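Local coordinates for flavin adenine dinucleotide synthase (Saccharomyces cerevisiae, PDB 2WSI), which catalyses the transfer of an adenylyl group from ATP to flavin mononucleotide, forming the coenzyme FAD and releasing diphosphate, at residues Gln22-Gln25 against Ile26-Ser29; His196-Leu199 against Thr200-Trp203; Val274-Lys277 against Glu278-Ser281; Asn286-Pro289 against Gly290-Val294. One frame throughout, in Å; residues are numbered along the deposited sequence.

Contact 1 (Gln22-Gln25 against Ile26-Ser29)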
loop_
_atom_site.group_PDB
_atom_site.type_symbol
_atom_site.label_atom_id
_atom_site.label_comp_id
_atom_site.label_asym_id
_atom_site.label_seq_id
_atom_site.Cartn_x
_atom_site.Cartn_y
_atom_site.Cartn_z
ATOM N N GLN A 22 21.318 -9.827 5.736
ATOM C CA GLN A 22 22.210 -9.098 4.850
ATOM C C GLN A 22 22.808 -7.915 5.579
ATOM O O GLN A 22 22.195 -7.347 6.478
ATOM C CB GLN A 22 21.458 -8.590 3.617
ATOM C CG GLN A 22 21.425 -9.556 2.442
ATOM C CD GLN A 22 22.808 -9.807 1.847
ATOM O OE1 GLN A 22 23.184 -10.954 1.578
ATOM N NE2 GLN A 22 23.568 -8.734 1.634
ATOM N N LYS A 23 24.020 -7.553 5.190
ATOM C CA LYS A 23 24.593 -6.291 5.601
ATOM C C LYS A 23 23.787 -5.229 4.889
ATOM O O LYS A 23 23.821 -5.159 3.653
ATOM C CB LYS A 23 26.048 -6.210 5.147
ATOM C CG LYS A 23 26.794 -4.984 5.631
ATOM C CD LYS A 23 27.864 -5.334 6.661
ATOM C CE LYS A 23 27.274 -5.641 8.031
ATOM N NZ LYS A 23 28.336 -5.680 9.081
ATOM N N SER A 24 23.058 -4.413 5.649
ATOM C CA SER A 24 22.195 -3.401 5.047
ATOM C C SER A 24 21.474 -2.573 6.098
ATOM O O SER A 24 20.729 -3.106 6.915
ATOM C CB SER A 24 21.161 -4.068 4.130
ATOM O OG SER A 24 20.264 -3.120 3.575
ATOM N N GLN A 25 21.693 -1.267 6.070
ATOM C CA GLN A 25 20.919 -0.383 6.919
ATOM C C GLN A 25 19.458 -0.411 6.447
ATOM O O GLN A 25 18.536 -0.348 7.252
ATOM C CB GLN A 25 21.494 1.037 6.883
ATOM C CG GLN A 25 22.912 1.113 7.480
ATOM C CD GLN A 25 23.710 2.326 6.996
ATOM O OE1 GLN A 25 23.515 3.447 7.472
ATOM N NE2 GLN A 25 24.630 2.095 6.055
ATOM N N ILE A 26 19.260 -0.512 5.137
ATOM C CA ILE A 26 17.914 -0.445 4.582
ATOM C C ILE A 26 17.128 -1.670 5.023
ATOM O O ILE A 26 16.008 -1.537 5.527
ATOM C CB ILE A 26 17.931 -0.328 3.055
ATOM C CG1 ILE A 26 18.354 1.076 2.631
ATOM C CG2 ILE A 26 16.535 -0.602 2.456
ATOM C CD1 ILE A 26 18.741 1.101 1.180
ATOM N N ILE A 27 17.719 -2.852 4.871
ATOM C CA ILE A 27 17.017 -4.072 5.236
ATOM C C ILE A 27 16.716 -4.083 6.714
ATOM O O ILE A 27 15.596 -4.415 7.110
ATOM C CB ILE A 27 17.778 -5.369 4.865
ATOM C CG1 ILE A 27 17.983 -5.473 3.348
ATOM C CG2 ILE A 27 16.991 -6.604 5.338
ATOM C CD1 ILE A 27 16.783 -5.065 2.555
ATOM N N ALA A 28 17.694 -3.725 7.542
ATOM C CA ALA A 28 17.485 -3.771 8.999
ATOM C C ALA A 28 16.427 -2.751 9.431
ATOM O O ALA A 28 15.613 -3.017 10.302
ATOM C CB ALA A 28 18.807 -3.522 9.749
ATOM N N SER A 29 16.475 -1.568 8.832
ATOM C CA SER A 29 15.473 -0.548 9.095
ATOM C C SER A 29 14.060 -1.048 8.734
ATOM O O SER A 29 13.092 -0.783 9.435
ATOM C CB SER A 29 15.777 0.671 8.247
ATOM O OG SER A 29 14.720 1.577 8.314
#
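Ser24 meets Ile27 through its hydroxyl: Ser24 OG accepts the backbone N-H of Ile27 at 2.9 Å, in a nearly straight bond with an N-H...O angle of 171°. The hydroxyl gets there because OG stands anti to the serine's own backbone N (chi1 177°), which swings it over the opening turn of helix 25-45. The same oxygen also lies against the isoleucine side chain, with Ser24 OG 3.3 Å from Ile27 CG1, and Ser24 CB packs on that branch as well. Two carbonyls supply the next acceptors. Ser24 O takes the amide of Ala28 at 3.2 Å, and Gln25 O takes the amide of Ser29 at 2.9 Å. The hydroxyl of Ser29 is engaged elsewhere, with Asn201 on helix 199-209, while Ile26 and Ile27 rest on Ser204 of that helix and on Glu250. With an alanine in place of Ser24, the Ile27 amide would probably lose its acceptor and the first turn would be less firmly closed. A serine hydroxyl capping the amide three residues on, followed by i to i+4 backbone bonds, is the classic N-cap of an alpha-helix.

Contact 2 (His196-Leu199 against Thr200-Trp203)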
loop_
_atom_site.group_PDB
_atom_site.type_symbol
_atom_site.label_atom_id
_atom_site.label_comp_id
_atom_site.label_asym_id
_atom_site.label_seq_id
_atom_site.Cartn_x
_atom_site.Cartn_y
_atom_site.Cartn_z
ATOM N N HIS A 196 5.324 5.185 10.408
ATOM C CA HIS A 196 6.781 5.371 10.565
ATOM C C HIS A 196 7.603 4.795 9.406
ATOM O O HIS A 196 8.835 4.778 9.454
ATOM C CB HIS A 196 7.237 4.763 11.894
ATOM C CG HIS A 196 6.456 5.262 13.067
ATOM N ND1 HIS A 196 6.367 6.602 13.378
ATOM C CD2 HIS A 196 5.668 4.613 13.959
ATOM C CE1 HIS A 196 5.582 6.757 14.432
ATOM N NE2 HIS A 196 5.163 5.564 14.813
ATOM N N TRP A 197 6.936 4.343 8.345
ATOM C CA TRP A 197 7.664 3.846 7.182
ATOM C C TRP A 197 8.259 4.977 6.350
ATOM O O TRP A 197 7.589 5.976 6.044
ATOM C CB TRP A 197 6.710 2.992 6.304
ATOM C CG TRP A 197 6.567 1.637 6.852
ATOM C CD1 TRP A 197 6.019 1.285 8.060
ATOM C CD2 TRP A 197 6.943 0.417 6.210
ATOM N NE1 TRP A 197 6.044 -0.091 8.205
ATOM C CE2 TRP A 197 6.601 -0.639 7.079
ATOM C CE3 TRP A 197 7.520 0.112 4.963
ATOM C CZ2 TRP A 197 6.852 -1.957 6.768
ATOM C CZ3 TRP A 197 7.753 -1.186 4.654
ATOM C CH2 TRP A 197 7.409 -2.219 5.546
ATOM N N ASP A 198 9.505 4.834 5.936
ATOM C CA ASP A 198 10.026 5.795 4.975
ATOM C C ASP A 198 10.097 5.196 3.585
ATOM O O ASP A 198 9.782 4.008 3.368
ATOM C CB ASP A 198 11.375 6.394 5.416
ATOM C CG ASP A 198 12.500 5.382 5.451
ATOM O OD1 ASP A 198 12.503 4.399 4.664
ATOM O OD2 ASP A 198 13.410 5.585 6.290
ATOM N N LEU A 199 10.469 6.036 2.623
ATOM C CA LEU A 199 10.362 5.661 1.216
ATOM C C LEU A 199 11.257 4.458 0.908
ATOM O O LEU A 199 10.884 3.558 0.158
ATOM C CB LEU A 199 10.709 6.859 0.338
ATOM C CG LEU A 199 10.628 6.629 -1.169
ATOM C CD1 LEU A 199 9.255 6.038 -1.559
ATOM C CD2 LEU A 199 10.900 7.971 -1.901
ATOM N N THR A 200 12.437 4.414 1.506
ATOM C CA THR A 200 13.323 3.280 1.248
ATOM C C THR A 200 12.731 1.969 1.791
ATOM O O THR A 200 12.930 0.909 1.194
ATOM C CB THR A 200 14.754 3.493 1.858
ATOM O OG1 THR A 200 14.651 3.657 3.269
ATOM C CG2 THR A 200 15.393 4.741 1.284
ATOM N N ASN A 201 12.048 2.034 2.931
ATOM C CA ASN A 201 11.429 0.836 3.493
ATOM C C ASN A 201 10.335 0.349 2.539
ATOM O O ASN A 201 10.199 -0.845 2.311
ATOM C CB ASN A 201 10.770 1.111 4.828
ATOM C CG ASN A 201 11.741 1.591 5.908
ATOM O OD1 ASN A 201 12.849 1.069 6.122
ATOM N ND2 ASN A 201 11.294 2.578 6.622
ATOM N N ILE A 202 9.584 1.289 1.973
ATOM C CA ILE A 202 8.455 0.926 1.120
ATOM C C ILE A 202 8.983 0.151 -0.105
ATOM O O ILE A 202 8.548 -0.969 -0.381
ATOM C CB ILE A 202 7.658 2.177 0.702
ATOM C CG1 ILE A 202 6.896 2.753 1.919
ATOM C CG2 ILE A 202 6.685 1.816 -0.447
ATOM C CD1 ILE A 202 5.756 1.792 2.442
ATOM N N TRP A 203 9.960 0.715 -0.814
ATOM C CA TRP A 203 10.456 0.048 -2.013
ATOM C C TRP A 203 11.170 -1.267 -1.679
ATOM O O TRP A 203 11.041 -2.252 -2.406
ATOM C CB TRP A 203 11.444 0.918 -2.788
ATOM C CG TRP A 203 10.915 2.171 -3.432
ATOM C CD1 TRP A 203 11.454 3.417 -3.325
ATOM C CD2 TRP A 203 9.789 2.298 -4.323
ATOM N NE1 TRP A 203 10.725 4.317 -4.083
ATOM C CE2 TRP A 203 9.707 3.656 -4.704
ATOM C CE3 TRP A 203 8.856 1.402 -4.839
ATOM C CZ2 TRP A 203 8.715 4.135 -5.569
ATOM C CZ3 TRP A 203 7.855 1.896 -5.706
ATOM C CH2 TRP A 203 7.795 3.240 -6.038
#
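The indole of Trp197 meets Asn201 and Ile202 at a slant, through the benzo part of the ring: Trp197 CE3 lies 3.4 Å from Asn201 CB and 3.5 Å from Ile202 CD1, and the backbone N of Ile202 sits at the ring edge, in its plane. One turn apart, Leu199 and Trp203 run alongside each other, and Leu199 CD1 slants onto the indole at 3.9 Å from Trp203 CD1. Elsewhere the Trp203 ring meets Tyr217 edge-to-face, and the indole N-H of Trp197 is bonded to Thr37. Asp198 is the N-cap of helix 199-209, within the PAPS reductase-family domain. Its CG takes the position between backbone N and carbonyl carbon (chi1 66°), folding OD1 back over the helix start. Asp198 OD1 accepts the backbone N-H of Asn201 at 3.0 Å, nearly along the carboxylate C-O axis, and the Thr200 hydroxyl OG1 at 2.7 Å from above the carboxylate plane. Replaced by an alanine, Asp198 would probably leave the Asn201 backbone N-H without its cap and the Thr200 hydroxyl without this acceptor. The backbone continues the turn, Ile202 N bonding to Asp198 O at 3.1 Å and Trp203 N to Leu199 O at 3.1 Å.

Contact 3 (Val274-Lys277 against Glu278-Ser281)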
loop_
_atom_site.group_PDB
_atom_site.type_symbol
_atom_site.label_atom_id
_atom_site.label_comp_id
_atom_site.label_asym_id
_atom_site.label_seq_id
_atom_site.Cartn_x
_atom_site.Cartn_y
_atom_site.Cartn_z
ATOM N N VAL A 274 -4.159 1.622 -22.432
ATOM C CA VAL A 274 -3.792 2.315 -23.670
ATOM C C VAL A 274 -4.005 3.806 -23.486
ATOM O O VAL A 274 -3.120 4.593 -23.823
ATOM C CB VAL A 274 -4.499 1.773 -24.961
ATOM C CG1 VAL A 274 -4.149 0.307 -25.178
ATOM C CG2 VAL A 274 -5.997 1.941 -24.901
ATOM N N VAL A 275 -5.130 4.206 -22.898
ATOM C CA VAL A 275 -5.353 5.639 -22.699
ATOM C C VAL A 275 -4.174 6.274 -21.952
ATOM O O VAL A 275 -3.708 7.362 -22.305
ATOM C CB VAL A 275 -6.709 5.953 -22.003
ATOM C CG1 VAL A 275 -6.742 5.427 -20.602
ATOM C CG2 VAL A 275 -6.955 7.447 -21.978
ATOM N N ASP A 276 -3.656 5.597 -20.928
ATOM C CA ASP A 276 -2.540 6.187 -20.188
ATOM C C ASP A 276 -1.262 6.199 -21.010
ATOM O O ASP A 276 -0.421 7.089 -20.855
ATOM C CB ASP A 276 -2.321 5.462 -18.856
ATOM C CG ASP A 276 -3.343 5.840 -17.845
ATOM O OD1 ASP A 276 -3.892 6.963 -17.954
ATOM O OD2 ASP A 276 -3.604 5.036 -16.930
ATOM N N LYS A 277 -1.105 5.204 -21.872
ATOM C CA LYS A 277 0.050 5.159 -22.760
ATOM C C LYS A 277 0.073 6.390 -23.690
ATOM O O LYS A 277 1.143 6.938 -23.980
ATOM C CB LYS A 277 0.048 3.864 -23.577
ATOM C CG LYS A 277 0.406 2.605 -22.784
ATOM C CD LYS A 277 0.643 1.418 -23.734
ATOM C CE LYS A 277 0.691 0.072 -22.996
ATOM N NZ LYS A 277 0.411 -1.070 -23.917
ATOM N N GLU A 278 -1.105 6.819 -24.140
ATOM C CA GLU A 278 -1.227 8.021 -24.978
ATOM C C GLU A 278 -0.803 9.223 -24.160
ATOM O O GLU A 278 0.050 10.013 -24.566
ATOM C CB GLU A 278 -2.675 8.206 -25.449
ATOM C CG GLU A 278 -3.081 9.674 -25.745
ATOM C CD GLU A 278 -3.519 10.487 -24.496
ATOM O OE1 GLU A 278 -4.343 9.989 -23.678
ATOM O OE2 GLU A 278 -3.055 11.647 -24.350
ATOM N N ARG A 279 -1.411 9.322 -22.985
ATOM C CA ARG A 279 -1.217 10.424 -22.060
ATOM C C ARG A 279 0.252 10.571 -21.675
ATOM O O ARG A 279 0.732 11.680 -21.424
ATOM C CB ARG A 279 -2.102 10.156 -20.843
ATOM C CG ARG A 279 -1.901 11.013 -19.631
ATOM C CD ARG A 279 -2.880 10.562 -18.530
ATOM N NE ARG A 279 -4.215 11.134 -18.700
ATOM C CZ ARG A 279 -5.346 10.448 -18.871
ATOM N NH1 ARG A 279 -5.361 9.114 -18.886
ATOM N NH2 ARG A 279 -6.484 11.113 -19.006
ATOM N N PHE A 280 0.979 9.460 -21.670
ATOM C CA PHE A 280 2.385 9.467 -21.277
ATOM C C PHE A 280 3.348 9.506 -22.461
ATOM O O PHE A 280 4.564 9.494 -22.256
ATOM C CB PHE A 280 2.719 8.229 -20.445
ATOM C CG PHE A 280 1.900 8.087 -19.193
ATOM C CD1 PHE A 280 1.362 9.192 -18.561
ATOM C CD2 PHE A 280 1.715 6.833 -18.626
ATOM C CE1 PHE A 280 0.619 9.046 -17.395
ATOM C CE2 PHE A 280 0.983 6.674 -17.474
ATOM C CZ PHE A 280 0.432 7.787 -16.853
ATOM N N SER A 281 2.837 9.522 -23.692
ATOM C CA SER A 281 3.736 9.555 -24.843
ATOM C C SER A 281 4.576 10.831 -24.819
ATOM O O SER A 281 5.753 10.800 -25.153
ATOM C CB SER A 281 2.974 9.423 -26.171
ATOM O OG SER A 281 2.312 10.626 -26.532
#
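Asp276 and Arg279 lie side by side on one flank of the short helix 274-279 and join in an i to i+3 salt bridge along it, with Arg279 NH1 2.8 Å from Asp276 OD1. The arginine leaves the backbone extended, CG anti to its N, and then bends at chi3 (-82°), which turns the guanidinium back along the helix. NH1 meets OD1 close to the guanidinium plane, although the carboxylate and guanidinium planes are 63° apart, so a single oxygen makes the bridge instead of a flat two-pronged pair. Val275 CG2 lies 3.9 Å from the same Arg279 NH1, placing a methyl beside the charged end. Phe280 points its CG away from its own carbonyl carbon (chi1 -58°), and this lays one ring face over the Asp276 backbone: Asp276 O stands 3.0 Å from Phe280 CG, offset toward the rim, while also accepting the Phe280 amide at 2.9 Å. Asp276 CB lies by the outer end of the ring, 3.8 Å from Phe280 CE2. Further along, Ser281 OG donates to Glu278 O at 3.1 Å, in the carbonyl plane. Asp276 OD2 is taken by Thr115, and Pro114 touches Val275, Asp276 and Arg279, joining this helix to the start of helix 114-126. With its two oxygens divided between an arginine and a threonine, the buried carboxylate of Asp276 is probably stabilised as the anion.

Contact 4 (Asn286-Pro289 against Gly290-Val294)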
loop_
_atom_site.group_PDB
_atom_site.type_symbol
_atom_site.label_atom_id
_atom_site.label_comp_id
_atom_site.label_asym_id
_atom_site.label_seq_id
_atom_site.Cartn_x
_atom_site.Cartn_y
_atom_site.Cartn_z
ATOM N N ASN A 286 11.517 8.819 -20.861
ATOM C CA ASN A 286 12.661 9.577 -20.366
ATOM C C ASN A 286 12.772 9.591 -18.837
ATOM O O ASN A 286 13.393 10.497 -18.276
ATOM C CB ASN A 286 12.597 11.024 -20.871
ATOM C CG ASN A 286 13.893 11.815 -20.580
ATOM O OD1 ASN A 286 14.998 11.265 -20.624
ATOM N ND2 ASN A 286 13.747 13.110 -20.278
ATOM N N TYR A 287 12.164 8.607 -18.163
ATOM C CA TYR A 287 12.183 8.562 -16.693
ATOM C C TYR A 287 12.605 7.213 -16.120
ATOM O O TYR A 287 12.136 6.166 -16.561
ATOM C CB TYR A 287 10.806 8.910 -16.125
ATOM C CG TYR A 287 10.389 10.328 -16.361
ATOM C CD1 TYR A 287 10.663 11.316 -15.417
ATOM C CD2 TYR A 287 9.735 10.696 -17.536
ATOM C CE1 TYR A 287 10.286 12.641 -15.617
ATOM C CE2 TYR A 287 9.347 12.025 -17.752
ATOM C CZ TYR A 287 9.638 12.993 -16.790
ATOM O OH TYR A 287 9.258 14.305 -16.981
ATOM N N TYR A 288 13.500 7.251 -15.136
ATOM C CA TYR A 288 13.788 6.092 -14.311
ATOM C C TYR A 288 12.536 5.691 -13.522
ATOM O O TYR A 288 11.726 6.528 -13.170
ATOM C CB TYR A 288 14.899 6.398 -13.313
ATOM C CG TYR A 288 16.284 6.514 -13.929
ATOM C CD1 TYR A 288 17.127 5.410 -13.996
ATOM C CD2 TYR A 288 16.756 7.724 -14.404
ATOM C CE1 TYR A 288 18.398 5.503 -14.535
ATOM C CE2 TYR A 288 18.037 7.832 -14.951
ATOM C CZ TYR A 288 18.846 6.719 -15.017
ATOM O OH TYR A 288 20.108 6.814 -15.557
ATOM N N PRO A 289 12.392 4.400 -13.249
ATOM C CA PRO A 289 11.289 3.906 -12.411
ATOM C C PRO A 289 11.304 4.565 -11.037
ATOM O O PRO A 289 12.354 4.998 -10.570
ATOM C CB PRO A 289 11.587 2.410 -12.292
ATOM C CG PRO A 289 12.306 2.079 -13.561
ATOM C CD PRO A 289 13.147 3.312 -13.880
ATOM N N GLY A 290 10.141 4.616 -10.392
ATOM C CA GLY A 290 9.997 5.279 -9.106
ATOM C C GLY A 290 10.968 4.786 -8.047
ATOM O O GLY A 290 11.370 5.547 -7.174
ATOM N N TRP A 291 11.324 3.508 -8.103
ATOM C CA TRP A 291 12.153 2.909 -7.061
ATOM C C TRP A 291 13.619 3.366 -7.169
ATOM O O TRP A 291 14.479 2.948 -6.391
ATOM C CB TRP A 291 12.037 1.367 -7.063
ATOM C CG TRP A 291 12.200 0.669 -8.402
ATOM C CD1 TRP A 291 13.363 0.181 -8.946
ATOM C CD2 TRP A 291 11.159 0.321 -9.313
ATOM N NE1 TRP A 291 13.107 -0.405 -10.166
ATOM C CE2 TRP A 291 11.762 -0.341 -10.410
ATOM C CE3 TRP A 291 9.770 0.529 -9.327
ATOM C CZ2 TRP A 291 11.028 -0.799 -11.502
ATOM C CZ3 TRP A 291 9.041 0.064 -10.419
ATOM C CH2 TRP A 291 9.673 -0.595 -11.484
ATOM N N TYR A 292 13.882 4.247 -8.123
ATOM C CA TYR A 292 15.165 4.965 -8.173
ATOM C C TYR A 292 15.135 6.235 -7.332
ATOM O O TYR A 292 16.161 6.914 -7.193
ATOM C CB TYR A 292 15.557 5.322 -9.620
ATOM C CG TYR A 292 16.190 4.166 -10.339
ATOM C CD1 TYR A 292 17.568 4.066 -10.461
ATOM C CD2 TYR A 292 15.407 3.149 -10.864
ATOM C CE1 TYR A 292 18.151 2.978 -11.109
ATOM C CE2 TYR A 292 15.979 2.062 -11.518
ATOM C CZ TYR A 292 17.343 1.986 -11.634
ATOM O OH TYR A 292 17.880 0.902 -12.266
ATOM N N LEU A 293 13.972 6.582 -6.782
ATOM C CA LEU A 293 13.930 7.671 -5.818
ATOM C C LEU A 293 13.919 7.152 -4.367
ATOM O O LEU A 293 13.083 6.323 -3.994
ATOM C CB LEU A 293 12.735 8.570 -6.055
ATOM C CG LEU A 293 12.790 9.804 -5.163
ATOM C CD1 LEU A 293 13.522 10.916 -5.914
ATOM C CD2 LEU A 293 11.416 10.273 -4.737
ATOM N N VAL A 294 14.863 7.625 -3.550
ATOM C CA VAL A 294 14.879 7.255 -2.125
ATOM C C VAL A 294 14.780 8.461 -1.212
ATOM O O VAL A 294 14.643 8.313 -0.005
ATOM C CB VAL A 294 16.118 6.437 -1.708
ATOM C CG1 VAL A 294 16.021 5.019 -2.262
ATOM C CG2 VAL A 294 17.442 7.124 -2.111
#
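Pro289 packs against both Trp291 and Tyr292 where the chain enters a one-turn 3-10 segment, 290-292, in the loop after helix 274-279. Traced round the proline ring, CB and CG meet the indole and CD the tyrosine. Pro289 CB sits over the centre of the six-membered ring of Trp291, 3.4 Å from its centroid and 15° off the normal, a CH-pi contact made face-on. Pro289 CG is 3.8 Å from Trp291 CZ2. Pro289 CD, at the other end, turns to the tyrosine, 3.8 Å from Tyr292 CD2. The indole comes under the proline because Trp291 CG lies between its backbone N and carbonyl carbon (chi1 49°). Tyr288 approaches the same tyrosine differently: its CD1 stands over one face of the Tyr292 ring, 3.8 Å from Tyr292 CD1, with the two planes inclined at 46°. Elsewhere Tyr288 makes a cation-pi contact with Lys238, and Trp291 rests on Trp203 and Leu207 of helix 199-209. Leu293 N bonds to Gly290 O at 2.8 Å, and the turn is closed by Tyr292 N on Pro289 O at 3.0 Å.

Overall arrangement
Contact 2 touches both contact 1 and contact 4. In contact 1 the Ser29 hydroxyl meets the Asn201 side chain and Ile26 CG2 packs 4.1 Å from Thr200 O, the two centres about 12 Å apart, so the capped start of helix 25-45 sits against that of helix 199-209. Contact 4 meets contact 2 from another direction, Trp203 NE1 lying 3.1 Å from Leu293 O in a weak hydrogen bond. Contact 3 touches none of the others; its nearest atoms are about 7 Å from contact 4, about 14 Å from contact 2 and about 26 Å from contact 1. The side chain of Ile202 in contact 2 is about 9 Å from the bound FAD, and that of Leu293 in contact 4 about 14 Å.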